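Local structure of Mn transporter subunit (Synechocystis sp. PCC 6803, 3UJP) at residues 85-88 with 89-93; 166-169 with 170-174; 228-231 with 232-235. The protein probably serves as the manganese-binding, solute-capturing component of an ABC-type transporter that brings manganese into the cyanobacterial cell. One frame throughout, in Å; residues are numbered along the deposited sequence.

From the N terminus the chain first builds the lobe with the four-stranded parallel sheet. Contact 1 closes a tight turn just beyond strand 83-86 of that sheet, linking the strand's end to the loop before helix 95-100. Contact 2 follows well down the chain in helix 158-183, which precedes strand 192-195 and the second lobe. Contact 3 comes last, in helix 225-236, between strands 210-213 and 242-246. The three lie in series, none nested in or crossing another, and contacts 2 and 3 fall on opposite sides of the chain's centre, their own centres about 38 Å apart. Contacts 2 and 3 each stay within one helix, joining side chains one turn apart.

Contact 1 of 3, residues 85-88 with 89-93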
ATOM      1  N   LEU A  85      -8.091 -15.967   2.677  1.00 71.95           N
ATOM      2  CA  LEU A  85      -9.050 -16.302   1.647  1.00 67.13           C
ATOM      3  C   LEU A  85      -8.385 -17.257   0.695  1.00 65.73           C
ATOM      4  O   LEU A  85      -7.311 -16.955   0.171  1.00 66.97           O
ATOM      5  CB  LEU A  85      -9.413 -15.028   0.890  1.00 65.83           C
ATOM      6  CG  LEU A  85     -10.754 -14.391   1.211  1.00 60.60           C
ATOM      7  CD1 LEU A  85     -11.057 -14.596   2.662  1.00 66.32           C
ATOM      8  CD2 LEU A  85     -10.704 -12.935   0.850  1.00 65.91           C
ATOM      9  N   TYR A  86      -9.007 -18.406   0.469  1.00 59.15           N
ATOM     10  CA  TYR A  86      -8.418 -19.372  -0.428  1.00 64.85           C
ATOM     11  C   TYR A  86      -9.467 -19.971  -1.354  1.00 68.35           C
ATOM     12  O   TYR A  86     -10.661 -19.896  -1.078  1.00 68.28           O
ATOM     13  CB  TYR A  86      -7.647 -20.444   0.351  1.00 70.23           C
ATOM     14  CG  TYR A  86      -8.471 -21.487   1.093  1.00 71.45           C
ATOM     15  CD1 TYR A  86      -9.100 -21.190   2.295  1.00 74.95           C
ATOM     16  CD2 TYR A  86      -8.584 -22.784   0.604  1.00 70.36           C
ATOM     17  CE1 TYR A  86      -9.830 -22.148   2.985  1.00 76.09           C
ATOM     18  CE2 TYR A  86      -9.317 -23.748   1.279  1.00 74.94           C
ATOM     19  CZ  TYR A  86      -9.938 -23.425   2.470  1.00 80.60           C
ATOM     20  OH  TYR A  86     -10.669 -24.378   3.144  1.00 89.01           O
ATOM     21  N   ASN A  87      -8.994 -20.551  -2.461  1.00 68.70           N
ATOM     22  CA  ASN A  87      -9.866 -21.098  -3.500  1.00 66.65           C
ATOM     23  C   ASN A  87     -10.644 -22.322  -3.029  1.00 65.82           C
ATOM     24  O   ASN A  87     -11.848 -22.385  -3.211  1.00 68.24           O
ATOM     25  CB  ASN A  87      -9.062 -21.402  -4.782  1.00 65.15           C
ATOM     26  CG  ASN A  87      -9.928 -21.896  -5.931  1.00 57.42           C
ATOM     27  OD1 ASN A  87      -9.971 -21.283  -6.990  1.00 63.78           O
ATOM     28  ND2 ASN A  87     -10.614 -23.012  -5.727  1.00 65.88           N
ATOM     29  N   GLY A  88      -9.966 -23.301  -2.432  1.00 70.00           N
ATOM     30  CA  GLY A  88     -10.630 -24.529  -2.019  1.00 68.01           C
ATOM     31  C   GLY A  88     -10.643 -25.550  -3.136  1.00 69.27           C
ATOM     32  O   GLY A  88      -9.885 -25.424  -4.083  1.00 69.78           O
ATOM     33  N   MET A  89     -11.497 -26.559  -3.050  1.00 69.29           N
ATOM     34  CA  MET A  89     -11.526 -27.588  -4.090  1.00 74.80           C
ATOM     35  C   MET A  89     -10.153 -28.286  -4.234  1.00 72.54           C
ATOM     36  O   MET A  89      -9.825 -28.846  -5.286  1.00 68.11           O
ATOM     37  CB  MET A  89     -11.983 -26.978  -5.425  1.00 75.26           C
ATOM     38  CG  MET A  89     -13.424 -26.450  -5.402  1.00 75.37           C
ATOM     39  SD  MET A  89     -14.112 -25.908  -6.987  1.00 81.13           S
ATOM     40  CE  MET A  89     -14.939 -27.369  -7.545  1.00 75.25           C
ATOM     41  N   ASN A  90      -9.365 -28.243  -3.162  1.00 70.96           N
ATOM     42  CA  ASN A  90      -8.031 -28.838  -3.140  1.00 69.67           C
ATOM     43  C   ASN A  90      -7.049 -28.217  -4.150  1.00 75.20           C
ATOM     44  O   ASN A  90      -6.135 -28.894  -4.646  1.00 71.75           O
ATOM     45  CB  ASN A  90      -8.114 -30.351  -3.354  1.00 65.82           C
ATOM     46  CG  ASN A  90      -6.926 -31.094  -2.767  1.00 66.32           C
ATOM     47  OD1 ASN A  90      -6.293 -30.636  -1.810  1.00 63.55           O
ATOM     48  ND2 ASN A  90      -6.624 -32.255  -3.330  1.00 64.45           N
ATOM     49  N   LEU A  91      -7.237 -26.940  -4.470  1.00 71.36           N
ATOM     50  CA  LEU A  91      -6.358 -26.304  -5.435  1.00 68.37           C
ATOM     51  C   LEU A  91      -5.002 -26.212  -4.792  1.00 72.58           C
ATOM     52  O   LEU A  91      -4.019 -26.798  -5.253  1.00 75.79           O
ATOM     53  CB  LEU A  91      -6.842 -24.896  -5.820  1.00 69.77           C
ATOM     54  CG  LEU A  91      -5.912 -24.154  -6.778  1.00 60.53           C
ATOM     55  CD1 LEU A  91      -6.087 -24.686  -8.164  1.00 56.93           C
ATOM     56  CD2 LEU A  91      -6.177 -22.682  -6.751  1.00 69.06           C
ATOM     57  N   GLU A  92      -4.954 -25.449  -3.714  1.00 68.91           N
ATOM     58  CA  GLU A  92      -3.732 -25.324  -2.958  1.00 72.58           C
ATOM     59  C   GLU A  92      -3.636 -26.567  -2.047  1.00 73.63           C
ATOM     60  O   GLU A  92      -4.291 -26.656  -1.016  1.00 75.39           O
ATOM     61  CB  GLU A  92      -3.751 -23.992  -2.197  1.00 70.96           C
ATOM     62  CG  GLU A  92      -5.113 -23.660  -1.582  1.00 67.79           C
ATOM     63  CD  GLU A  92      -5.995 -22.771  -2.445  1.00 66.42           C
ATOM     64  OE1 GLU A  92      -5.472 -21.839  -3.073  1.00 65.03           O
ATOM     65  OE2 GLU A  92      -7.223 -22.982  -2.460  1.00 66.72           O
ATOM     66  N   ARG A  93      -2.857 -27.553  -2.461  1.00 73.08           N
ATOM     67  CA  ARG A  93      -2.825 -28.817  -1.749  1.00 68.70           C
ATOM     68  C   ARG A  93      -2.176 -28.645  -0.399  1.00 72.61           C
ATOM     69  O   ARG A  93      -2.394 -29.457   0.514  1.00 84.38           O
ATOM     70  CB  ARG A  93      -2.092 -29.872  -2.571  1.00 69.54           C
ATOM     71  CG  ARG A  93      -3.045 -30.822  -3.273  1.00 66.51           C
ATOM     72  CD  ARG A  93      -2.349 -31.826  -4.175  1.00 67.46           C
ATOM     73  NE  ARG A  93      -1.794 -31.246  -5.400  1.00 70.39           N
ATOM     74  CZ  ARG A  93      -0.491 -31.157  -5.657  1.00 77.83           C
ATOM     75  NH1 ARG A  93       0.391 -31.603  -4.769  1.00 87.34           N
ATOM     76  NH2 ARG A  93      -0.060 -30.622  -6.794  1.00 79.52           N
TER
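Glu92 reaches back over the start of its own loop, and OE2 receives the backbone N-H of Gly88, with N and OE2 2.8 Å apart and the bond close to straight at 164°. The amide meets the oxygen nearly along the C-O axis. Two torsions bring the carboxylate there: CG lies between the backbone N and the carbonyl carbon (chi1 41°), and a bend at chi2 (-95°) turns the chain toward the residues before it. OE2 also lies at the edge of the Tyr86 ring, 3.4 Å from CD2, with the ring and carboxylate planes almost perpendicular. The second oxygen, OE1, is hydrogen-bonded to Thr37 OG1, so both oxygens of the buried carboxylate are held. An alanine here would take the carboxylate away, and the Gly88 N-H and the Thr37 hydroxyl would probably both be left without this mate.

The loop is a worked example of a type I' beta turn, running from Gly88 to Leu91 and following a strand of the parallel sheet at the edge of the metal cleft. Met89 and Asn90 at its centre both have positive phi, and the turn is closed by Leu91 N bonding to Gly88 O at 3.1 Å. The same carbonyl oxygen takes a second bond, 3.0 Å from Asn87 ND2, and the two donors approach from opposite faces of its plane. Asn87 OD1 meanwhile accepts a hydrogen bond from Tyr142 OH, which fixes the other end of the amide. Leu91 CD2 packs against Asn87 CB at 3.7 Å, the two side chains crossing at about a right angle. The Leu91 side chain lies about 5 Å from the bound manganese, and the backbone of neighbouring Arg93 is hydrogen-bonded to that of the manganese ligand His66.

Contact 2 of 3, residues 166-169 with 170-174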
ATOM      1  N   ALA A 166     -20.155  -4.599  -6.784  1.00 78.35           N
ATOM      2  CA  ALA A 166     -21.083  -4.160  -7.825  1.00 75.54           C
ATOM      3  C   ALA A 166     -20.349  -3.863  -9.135  1.00 73.25           C
ATOM      4  O   ALA A 166     -20.613  -4.479 -10.175  1.00 71.09           O
ATOM      5  CB  ALA A 166     -21.830  -2.917  -7.348  1.00 66.14           C
ATOM      6  N   VAL A 167     -19.432  -2.900  -9.066  1.00 69.83           N
ATOM      7  CA  VAL A 167     -18.621  -2.498 -10.204  1.00 63.90           C
ATOM      8  C   VAL A 167     -17.777  -3.654 -10.765  1.00 67.42           C
ATOM      9  O   VAL A 167     -17.639  -3.793 -11.962  1.00 71.65           O
ATOM     10  CB  VAL A 167     -17.708  -1.309  -9.832  1.00 65.22           C
ATOM     11  CG1 VAL A 167     -16.609  -1.093 -10.871  1.00 65.43           C
ATOM     12  CG2 VAL A 167     -18.530  -0.069  -9.638  1.00 68.94           C
ATOM     13  N   TYR A 168     -17.204  -4.497  -9.917  1.00 70.20           N
ATOM     14  CA  TYR A 168     -16.413  -5.613 -10.438  1.00 63.14           C
ATOM     15  C   TYR A 168     -17.367  -6.644 -11.054  1.00 62.86           C
ATOM     16  O   TYR A 168     -17.108  -7.150 -12.140  1.00 66.65           O
ATOM     17  CB  TYR A 168     -15.509  -6.219  -9.347  1.00 58.79           C
ATOM     18  CG  TYR A 168     -14.316  -6.967  -9.885  1.00 59.72           C
ATOM     19  CD1 TYR A 168     -13.484  -6.382 -10.814  1.00 65.20           C
ATOM     20  CD2 TYR A 168     -14.007  -8.266  -9.460  1.00 54.57           C
ATOM     21  CE1 TYR A 168     -12.361  -7.068 -11.324  1.00 71.08           C
ATOM     22  CE2 TYR A 168     -12.896  -8.964  -9.969  1.00 52.16           C
ATOM     23  CZ  TYR A 168     -12.067  -8.356 -10.899  1.00 60.12           C
ATOM     24  OH  TYR A 168     -10.962  -9.013 -11.433  1.00 56.61           O
ATOM     25  N   SER A 169     -18.474  -6.941 -10.377  1.00 63.27           N
ATOM     26  CA  SER A 169     -19.450  -7.891 -10.909  1.00 66.04           C
ATOM     27  C   SER A 169     -19.870  -7.463 -12.307  1.00 70.07           C
ATOM     28  O   SER A 169     -19.987  -8.269 -13.226  1.00 72.44           O
ATOM     29  CB  SER A 169     -20.693  -7.977 -10.016  1.00 72.42           C
ATOM     30  OG  SER A 169     -20.428  -8.622  -8.784  1.00 78.05           O
ATOM     31  N   GLU A 170     -20.092  -6.164 -12.449  1.00 76.39           N
ATOM     32  CA  GLU A 170     -20.553  -5.599 -13.696  1.00 75.32           C
ATOM     33  C   GLU A 170     -19.528  -5.694 -14.813  1.00 68.04           C
ATOM     34  O   GLU A 170     -19.884  -5.886 -15.960  1.00 73.68           O
ATOM     35  CB  GLU A 170     -20.914  -4.140 -13.491  1.00 75.51           C
ATOM     36  CG  GLU A 170     -20.659  -3.328 -14.734  1.00 76.72           C
ATOM     37  CD  GLU A 170     -20.734  -1.842 -14.489  1.00 85.01           C
ATOM     38  OE1 GLU A 170     -19.734  -1.264 -13.992  1.00 76.84           O
ATOM     39  OE2 GLU A 170     -21.792  -1.258 -14.812  1.00 82.90           O
ATOM     40  N   GLN A 171     -18.257  -5.530 -14.486  1.00 67.98           N
ATOM     41  CA  GLN A 171     -17.205  -5.590 -15.500  1.00 71.94           C
ATOM     42  C   GLN A 171     -16.884  -7.030 -15.854  1.00 66.83           C
ATOM     43  O   GLN A 171     -16.316  -7.293 -16.904  1.00 63.98           O
ATOM     44  CB  GLN A 171     -15.928  -4.917 -15.013  1.00 66.19           C
ATOM     45  CG  GLN A 171     -16.068  -3.455 -14.702  1.00 68.95           C
ATOM     46  CD  GLN A 171     -14.971  -2.988 -13.800  1.00 66.19           C
ATOM     47  OE1 GLN A 171     -14.120  -3.776 -13.417  1.00 69.88           O
ATOM     48  NE2 GLN A 171     -14.981  -1.701 -13.444  1.00 67.75           N
ATOM     49  N   LEU A 172     -17.220  -7.942 -14.947  1.00 66.46           N
ATOM     50  CA  LEU A 172     -17.170  -9.378 -15.219  1.00 63.83           C
ATOM     51  C   LEU A 172     -18.203  -9.783 -16.283  1.00 68.88           C
ATOM     52  O   LEU A 172     -17.889 -10.583 -17.179  1.00 72.24           O
ATOM     53  CB  LEU A 172     -17.453 -10.173 -13.945  1.00 60.80           C
ATOM     54  CG  LEU A 172     -16.383 -10.962 -13.197  1.00 53.23           C
ATOM     55  CD1 LEU A 172     -15.106 -11.137 -13.986  1.00 50.50           C
ATOM     56  CD2 LEU A 172     -16.110 -10.284 -11.889  1.00 59.51           C
ATOM     57  N   LYS A 173     -19.431  -9.255 -16.165  1.00 66.28           N
ATOM     58  CA  LYS A 173     -20.504  -9.551 -17.137  1.00 66.41           C
ATOM     59  C   LYS A 173     -20.211  -9.009 -18.543  1.00 63.37           C
ATOM     60  O   LYS A 173     -20.433  -9.696 -19.541  1.00 66.61           O
ATOM     61  CB  LYS A 173     -21.872  -9.121 -16.609  1.00 55.61           C
ATOM     62  CG  LYS A 173     -22.226  -9.793 -15.263  1.00 65.71           C
ATOM     63  CD  LYS A 173     -22.895  -8.817 -14.283  1.00 69.87           C
ATOM     64  CE  LYS A 173     -23.984  -9.497 -13.468  1.00 63.04           C
ATOM     65  NZ  LYS A 173     -24.598  -8.585 -12.445  1.00 71.74           N
ATOM     66  N   ALA A 174     -19.648  -7.812 -18.607  1.00 61.34           N
ATOM     67  CA  ALA A 174     -19.181  -7.276 -19.874  1.00 68.25           C
ATOM     68  C   ALA A 174     -18.261  -8.241 -20.608  1.00 71.78           C
ATOM     69  O   ALA A 174     -18.557  -8.640 -21.725  1.00 82.87           O
ATOM     70  CB  ALA A 174     -18.501  -5.932 -19.684  1.00 63.78           C
TER
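In helix 158-183, Tyr168 and Leu172 stand one turn apart and form a CH-pi contact: Leu172 CD2 lies over one face of the Tyr168 ring, 4.2 Å from its centroid and 28° off the ring normal. The ring's flank is met by a different neighbour. Gln171 OE1 lies at the edge, 3.7 Å from Tyr168 CD1, with the amide turned 79° from the ring. CG of the tyrosine is anti to the backbone N (chi1 -157°), which brings one ring to both partners. Leu285 of helix 284-296 and Val143 of helix 136-153 pack on the same Tyr168-Leu172 surface.

The principle at work is the i to i+4 repeat of the alpha helix. Leu172 N bonds to Tyr168 O at 2.9 Å and Glu170 N to Ala166 O, also at 2.9 Å, while Gln171 N and Lys173 N keep to the pattern with Val167 O and Ser169 O. The helix carries the chain from the first lobe toward strand 192-195 of the second, consistent with the long helical bridge found in metal-binding proteins of this family.

Gln171 lies alongside Val167, the two side chains pointing the same way. Its chain runs extended beyond CG, passing Val167 O with CG 3.2 Å away, so that the amide reaches the level of the valine's CG1 branch. On another side of the helix the aliphatic part of Lys173 bends back over the preceding turn, placing CD 3.1 Å from Ser169 O. The Ser169 hydroxyl turns to the carbonyl O of Ala165. Glu170 has its main polar partner on the second subunit: OE1 accepts the backbone N-H of Met89 of that chain, and Gln171 packs on Thr111 of the same neighbouring subunit.

Contact 3 of 3, residues 228-231 with 232-235; sequences VQTV and IEEV
Ile232 lies over the carbonyls of Val228 and Gln229 in helix 225-236, packing on the residues four and three places earlier in the alpha helix. This helix joins strand 210-213 to strand 242-246 in the second lobe. From the backbone outward, CB is the first atom to touch, 3.4 Å from Gln229 O and slightly farther from Val228 O. The side chain then forks. CG2, anti to the backbone N, keeps to the Gln229 side, whereas CG1 leans over Val228 O at 3.5 Å. An extended chi2 of 173° carries CD1 on to the tip, where it reaches Val228 CG2 at 4.3 Å, a loose apolar contact. Val257 packs against Ile232 and also against Val231, from the loop after helix 252-256. The backbone bond from Ile232 N to Val228 O, 3.0 Å long, underlies this pairing.

The exposed side of the helix is polar. Glu233 crosses Gln229 at about a right angle, its carboxylate turned 79° from the amide, and the side chains come closest at Gln229 NE2 and Glu233 OE1, 4.1 Å apart. The hydroxyl of Thr230 turns back to Lys226 O. Thr230 O takes two amides: Glu234 N at 3.0 Å in the regular helical bond, and Glu233 N at 3.2 Å from above the carbonyl plane.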
ATOM      1  N   VAL A 228       1.869 -37.183 -23.536  1.00 75.48           N
ATOM      2  CA  VAL A 228       2.177 -36.340 -24.682  1.00 71.45           C
ATOM      3  C   VAL A 228       1.797 -37.066 -25.952  1.00 74.37           C
ATOM      4  O   VAL A 228       1.549 -36.427 -26.976  1.00 82.35           O
ATOM      5  CB  VAL A 228       3.635 -36.017 -24.775  1.00 66.65           C
ATOM      6  CG1 VAL A 228       4.341 -36.431 -23.491  1.00 75.46           C
ATOM      7  CG2 VAL A 228       4.228 -36.725 -25.963  1.00 65.57           C
ATOM      8  N   GLN A 229       1.756 -38.399 -25.879  1.00 75.01           N
ATOM      9  CA  GLN A 229       1.460 -39.246 -27.031  1.00 79.76           C
ATOM     10  C   GLN A 229       0.000 -39.150 -27.414  1.00 82.70           C
ATOM     11  O   GLN A 229      -0.327 -38.930 -28.574  1.00 88.16           O
ATOM     12  CB  GLN A 229       1.816 -40.711 -26.744  1.00 87.34           C
ATOM     13  CG  GLN A 229       1.399 -41.688 -27.832  1.00 91.49           C
ATOM     14  CD  GLN A 229       1.985 -41.318 -29.188  1.00105.88           C
ATOM     15  OE1 GLN A 229       3.041 -40.676 -29.267  1.00 94.17           O
ATOM     16  NE2 GLN A 229       1.297 -41.714 -30.271  1.00103.89           N
ATOM     17  N   THR A 230      -0.866 -39.337 -26.424  1.00 79.27           N
ATOM     18  CA  THR A 230      -2.304 -39.188 -26.594  1.00 75.30           C
ATOM     19  C   THR A 230      -2.616 -37.833 -27.187  1.00 80.72           C
ATOM     20  O   THR A 230      -3.481 -37.704 -28.044  1.00 88.20           O
ATOM     21  CB  THR A 230      -3.050 -39.277 -25.253  1.00 79.64           C
ATOM     22  OG1 THR A 230      -2.957 -40.611 -24.710  1.00 77.33           O
ATOM     23  CG2 THR A 230      -4.516 -38.880 -25.439  1.00 71.66           C
ATOM     24  N   VAL A 231      -1.915 -36.814 -26.722  1.00 77.01           N
ATOM     25  CA  VAL A 231      -2.111 -35.485 -27.265  1.00 78.28           C
ATOM     26  C   VAL A 231      -1.644 -35.403 -28.729  1.00 87.24           C
ATOM     27  O   VAL A 231      -2.253 -34.718 -29.548  1.00 90.40           O
ATOM     28  CB  VAL A 231      -1.392 -34.434 -26.421  1.00 78.42           C
ATOM     29  CG1 VAL A 231      -1.283 -33.118 -27.174  1.00 73.02           C
ATOM     30  CG2 VAL A 231      -2.115 -34.264 -25.095  1.00 79.86           C
ATOM     31  N   ILE A 232      -0.565 -36.098 -29.063  1.00 89.04           N
ATOM     32  CA  ILE A 232      -0.076 -36.076 -30.437  1.00 85.66           C
ATOM     33  C   ILE A 232      -1.100 -36.719 -31.389  1.00 90.18           C
ATOM     34  O   ILE A 232      -1.150 -36.387 -32.571  1.00 90.31           O
ATOM     35  CB  ILE A 232       1.348 -36.697 -30.538  1.00 78.04           C
ATOM     36  CG1 ILE A 232       2.388 -35.612 -30.268  1.00 80.60           C
ATOM     37  CG2 ILE A 232       1.595 -37.303 -31.892  1.00 83.43           C
ATOM     38  CD1 ILE A 232       3.812 -36.098 -30.179  1.00 81.53           C
ATOM     39  N   GLU A 233      -1.942 -37.610 -30.868  1.00 87.61           N
ATOM     40  CA  GLU A 233      -2.916 -38.282 -31.719  1.00 90.58           C
ATOM     41  C   GLU A 233      -4.226 -37.516 -31.805  1.00 95.32           C
ATOM     42  O   GLU A 233      -4.798 -37.426 -32.881  1.00103.17           O
ATOM     43  CB  GLU A 233      -3.133 -39.739 -31.304  1.00 94.19           C
ATOM     44  CG  GLU A 233      -4.106 -39.983 -30.156  1.00 92.47           C
ATOM     45  CD  GLU A 233      -3.867 -41.343 -29.483  1.00 99.17           C
ATOM     46  OE1 GLU A 233      -2.778 -41.932 -29.712  1.00 95.77           O
ATOM     47  OE2 GLU A 233      -4.756 -41.822 -28.729  1.00 95.80           O
ATOM     48  N   GLU A 234      -4.675 -36.942 -30.712  1.00 95.42           N
ATOM     49  CA  GLU A 234      -5.890 -36.166 -30.751  1.00 94.19           C
ATOM     50  C   GLU A 234      -5.712 -34.972 -31.653  1.00 93.79           C
ATOM     51  O   GLU A 234      -6.652 -34.509 -32.268  1.00 96.57           O
ATOM     52  CB  GLU A 234      -6.356 -35.767 -29.367  1.00 88.81           C
ATOM     53  CG  GLU A 234      -7.192 -36.820 -28.697  1.00 89.81           C
ATOM     54  CD  GLU A 234      -8.493 -37.075 -29.406  1.00 96.68           C
ATOM     55  OE1 GLU A 234      -8.818 -38.242 -29.695  1.00105.36           O
ATOM     56  OE2 GLU A 234      -9.206 -36.106 -29.665  1.00 93.79           O
ATOM     57  N   VAL A 235      -4.512 -34.434 -31.725  1.00 91.26           N
ATOM     58  CA  VAL A 235      -4.336 -33.294 -32.598  1.00 94.49           C
ATOM     59  C   VAL A 235      -4.514 -33.608 -34.067  1.00 94.99           C
ATOM     60  O   VAL A 235      -5.298 -32.990 -34.765  1.00 94.77           O
ATOM     61  CB  VAL A 235      -2.914 -32.805 -32.513  1.00 93.45           C
ATOM     62  CG1 VAL A 235      -2.316 -32.826 -33.888  1.00 94.90           C
ATOM     63  CG2 VAL A 235      -2.852 -31.435 -31.946  1.00 77.01           C
TER